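Local coordinates for glutathione S-transferase (Natrialba magadii ATCC 43099, PDB 6GZF), which belongs to the Xi class of glutathione transferases and probably acts as a glutathionyl-hydroquinone reductase, using glutathione as the reductant, at the interface of chains A and B. Coordinates in Å, arbitrary orientation; residue numbers count along the deposited sequence, not the author numbering. Chains: chain A/B, Glutathione S-transferase.

Contact 1: the interface of chains A and B. Residues chain A 262-264, 267; chain B 264, 266-267.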
# COMPACT_ATOMS: atom_id res chain seq x y z
N VAL A 262 0.49 -7.67 -4.55
CA VAL A 262 1.10 -8.97 -4.78
C VAL A 262 2.45 -8.81 -5.47
O VAL A 262 3.44 -9.44 -5.08
CB VAL A 262 0.19 -9.89 -5.62
CG1 VAL A 262 0.91 -11.19 -5.96
CG2 VAL A 262 -1.11 -10.17 -4.89
N GLN A 263 2.49 -7.96 -6.48
CA GLN A 263 3.72 -7.74 -7.23
C GLN A 263 3.71 -6.40 -7.96
O GLN A 263 2.67 -5.95 -8.44
CB GLN A 263 3.94 -8.87 -8.24
CG GLN A 263 5.31 -8.86 -8.90
CD GLN A 263 5.46 -9.95 -9.94
OE1 GLN A 263 5.34 -11.14 -9.64
NE2 GLN A 263 5.74 -9.55 -11.18
N TYR A 264 4.87 -5.75 -8.02
CA TYR A 264 5.06 -4.57 -8.85
C TYR A 264 4.84 -4.93 -10.31
O TYR A 264 5.12 -6.05 -10.73
CB TYR A 264 6.46 -3.98 -8.67
CG TYR A 264 6.61 -2.98 -7.54
CD1 TYR A 264 5.64 -2.02 -7.30
CD2 TYR A 264 7.73 -2.99 -6.72
CE1 TYR A 264 5.78 -1.10 -6.28
CE2 TYR A 264 7.88 -2.08 -5.70
CZ TYR A 264 6.90 -1.14 -5.48
OH TYR A 264 7.05 -0.23 -4.46
N GLU A 267 8.12 -5.57 -11.81
CA GLU A 267 8.73 -6.86 -11.50
C GLU A 267 8.38 -7.92 -12.54
O GLU A 267 9.02 -8.97 -12.60
CB GLU A 267 8.30 -7.33 -10.10
CG GLU A 267 9.01 -6.62 -8.97
CD GLU A 267 8.74 -7.26 -7.62
OE1 GLU A 267 7.58 -7.23 -7.16
OE2 GLU A 267 9.69 -7.80 -7.02
N TYR B 264 10.51 -2.82 -2.62
CA TYR B 264 10.43 -4.06 -1.86
C TYR B 264 11.76 -4.39 -1.20
O TYR B 264 12.82 -4.02 -1.71
CB TYR B 264 10.02 -5.22 -2.77
CG TYR B 264 8.53 -5.41 -2.96
CD1 TYR B 264 7.63 -5.12 -1.94
CD2 TYR B 264 8.02 -5.89 -4.15
CE1 TYR B 264 6.27 -5.30 -2.11
CE2 TYR B 264 6.67 -6.07 -4.34
CZ TYR B 264 5.80 -5.78 -3.32
OH TYR B 264 4.45 -5.96 -3.50
N ARG B 266 12.65 -7.47 -0.99
CA ARG B 266 13.08 -8.54 -1.89
C ARG B 266 13.74 -7.98 -3.15
O ARG B 266 14.44 -8.70 -3.87
CB ARG B 266 11.90 -9.43 -2.27
CG ARG B 266 10.97 -8.85 -3.33
CD ARG B 266 9.96 -9.88 -3.81
NE ARG B 266 8.87 -9.28 -4.56
CZ ARG B 266 7.85 -9.96 -5.07
NH1 ARG B 266 7.77 -11.27 -4.90
NH2 ARG B 266 6.89 -9.32 -5.74
N GLU B 267 13.52 -6.70 -3.42
CA GLU B 267 14.08 -6.05 -4.60
C GLU B 267 15.53 -5.61 -4.39
O GLU B 267 16.17 -5.10 -5.31
CB GLU B 267 13.23 -4.85 -5.01
CG GLU B 267 12.01 -5.21 -5.84
CD GLU B 267 11.20 -4.00 -6.25
OE1 GLU B 267 11.06 -3.07 -5.42
OE2 GLU B 267 10.72 -3.96 -7.40
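The loop that runs through A:Val262 and A:Tyr264 into the 3-10 helix 265-267 of chain A meets the corresponding stretch of chain B, from B:Tyr264 to B:Glu267, with A:Glu267 facing B:Arg266 and each tyrosine facing the other chain's Glu267. This is part of a two-fold symmetric contact between the C-terminal domains of two glutathione transferase subunits, probably the dimer interface. The main link is a salt bridge and hydrogen bond from B:Arg266 NH2, at the guanidinium end, to A:Glu267 OE1, at 2.6 Å. The arginine reaches the carboxylate on its syn side but 30° out of its plane, and the two flat groups are turned 66° apart, so this is not a flat, two-pronged pairing. B:Arg266 NE lies 3.0 Å from A:Glu267 OE2, but its hydrogen is not directed at that oxygen, and no second hydrogen bond forms there. CG of B:Arg266 sits between its backbone N and carbonyl carbon (chi1 78°), and from there the chain runs extended toward chain A. A:Glu267 OE1 also accepts, on its anti lone pair, a hydrogen bond from the backbone N of A:Tyr264 at 3.2 Å, so one carboxylate oxygen ties its own loop to the partner's arginine. In chain B the same turn is closed by a hydrogen bond from B:Tyr264 N to B:Glu267 OE1, 2.9 Å. The carboxylate carbon of each Glu267 lies in the plane of the opposing tyrosine ring, at its edge, with the carboxylate turned out of that plane, more so for A:Glu267. On one side B:Glu267 CD comes 3.6 Å from A:Tyr264 CD2, and on the other A:Glu267 CD comes 3.8 Å from B:Tyr264 CD2. The ring hydrogens thus face negative groups, which may be mildly attractive. A:Tyr264 CE2 also sits over one face of the B:Tyr264 ring, displaced toward its rim.

Contact 2: the interface of chains A and B. Residues chain A 255-256, 259, 261; chain B 256, 298, 311.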
# COMPACT_ATOMS: atom_id res chain seq x y z
N HIS A 255 -1.07 -0.26 -6.32
CA HIS A 255 -0.32 -1.22 -5.52
C HIS A 255 -0.42 -0.93 -4.02
O HIS A 255 -0.58 -1.84 -3.21
CB HIS A 255 1.14 -1.21 -5.96
CG HIS A 255 1.98 -2.28 -5.32
ND1 HIS A 255 2.36 -2.24 -4.00
CD2 HIS A 255 2.51 -3.42 -5.83
CE1 HIS A 255 3.09 -3.30 -3.72
NE2 HIS A 255 3.19 -4.04 -4.81
N THR A 256 -0.32 0.35 -3.66
CA THR A 256 -0.30 0.75 -2.25
C THR A 256 -1.65 1.28 -1.77
O THR A 256 -2.22 0.78 -0.80
CB THR A 256 0.77 1.82 -1.99
OG1 THR A 256 2.06 1.27 -2.26
CG2 THR A 256 0.70 2.30 -0.55
N MET A 259 -4.14 -1.25 -2.28
CA MET A 259 -3.65 -2.49 -1.67
C MET A 259 -3.60 -3.68 -2.63
O MET A 259 -3.82 -4.82 -2.22
CB MET A 259 -4.50 -2.84 -0.45
CG MET A 259 -3.91 -2.37 0.87
SD MET A 259 -5.04 -2.49 2.26
CE MET A 259 -5.85 -0.89 2.17
N ASN A 261 -1.11 -5.40 -3.74
CA ASN A 261 0.31 -5.50 -3.45
C ASN A 261 0.92 -6.89 -3.56
O ASN A 261 1.79 -7.26 -2.77
CB ASN A 261 0.58 -4.95 -2.04
CG ASN A 261 -0.09 -5.78 -0.96
OD1 ASN A 261 -1.03 -6.53 -1.23
ND2 ASN A 261 0.40 -5.65 0.27
N THR B 256 3.12 -1.54 2.21
CA THR B 256 1.78 -1.16 1.77
C THR B 256 1.00 -0.40 2.84
O THR B 256 0.59 0.73 2.62
CB THR B 256 0.97 -2.40 1.36
OG1 THR B 256 1.67 -3.11 0.33
CG2 THR B 256 -0.40 -1.99 0.85
N TYR B 298 -3.54 -4.58 9.88
CA TYR B 298 -4.62 -4.25 8.95
C TYR B 298 -5.99 -4.17 9.62
O TYR B 298 -6.96 -3.75 9.00
CB TYR B 298 -4.67 -5.27 7.80
CG TYR B 298 -3.55 -5.11 6.79
CD1 TYR B 298 -3.53 -4.02 5.93
CD2 TYR B 298 -2.54 -6.05 6.70
CE1 TYR B 298 -2.51 -3.88 5.00
CE2 TYR B 298 -1.52 -5.91 5.77
CZ TYR B 298 -1.51 -4.82 4.93
OH TYR B 298 -0.50 -4.68 4.00
N ALA B 311 -4.53 -6.96 3.49
CA ALA B 311 -3.93 -7.07 2.16
C ALA B 311 -3.33 -8.46 1.95
O ALA B 311 -2.95 -9.13 2.90
CB ALA B 311 -2.88 -6.00 1.96
O HOH W 1 2.38 -1.17 -1.51
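A:Asn261 and B:Thr256 cross at about a right angle, the asparagine amide meeting the threonine hydroxyl in the C-terminal, all-helical domain characteristic of glutathione transferases. A:Asn261 ND2 donates to B:Thr256 OG1 at 2.8 Å, in a bent bond whose acceptor is tilted 23° from the amide plane. The two branches of B:Thr256 divide the work. With OG1 anti to the carbonyl carbon (chi1 -57°), the hydroxyl faces the amide and a water, while the methyl CG2, anti to the backbone N, is directed at A:Met259. The methionine passes obliquely across that methyl, its CG 3.5 Å from B:Thr256 CG2, and also touches the methyl group of B:Ala311. The sulfur SD of A:Met259 lies 4.0 Å from B:Tyr298 CE1, and the two side chains slide past each other in opposite directions. Within chain B, the backbone N of B:Ala311 is set over the centre of the B:Tyr298 ring, so the tyrosine backs the alanine whose CB approaches the A:Asn261 amide, 3.7 Å from ND2. On the polar side a water joins the two chains. It lies in plane at the edge of the A:His255 imidazole, 2.7 Å from ND1, and A:Asn261 CA lies over one face of the histidine ring, toward its rim. The same water is 2.6 Å from A:Thr256 OG1 and 2.8 Å from B:Thr256 OG1, so the equivalent threonines of the two subunits share it across the contact. Because B:Thr256 OG1 accepts from the amide, its hydroxyl hydrogen could be given to the water, although the coordinates do not fix that direction.

The centres of contact 1 and contact 2 lie about 12 Å apart, and in chain A both draw on one continuous stretch after helix 250-254, with A:Asn261 of contact 2 followed directly by A:Val262 of contact 1. An ion pair in one and an amide, water and methyl groups in the other thus brace the same loop. Contact 2 is nearer the catalytic machinery: its centre is about 12 Å from A:Tyr196, the predicted proton donor or acceptor, against about 19 Å for that of contact 1. The structure alone does not show whether pairing of the subunits influences the active site.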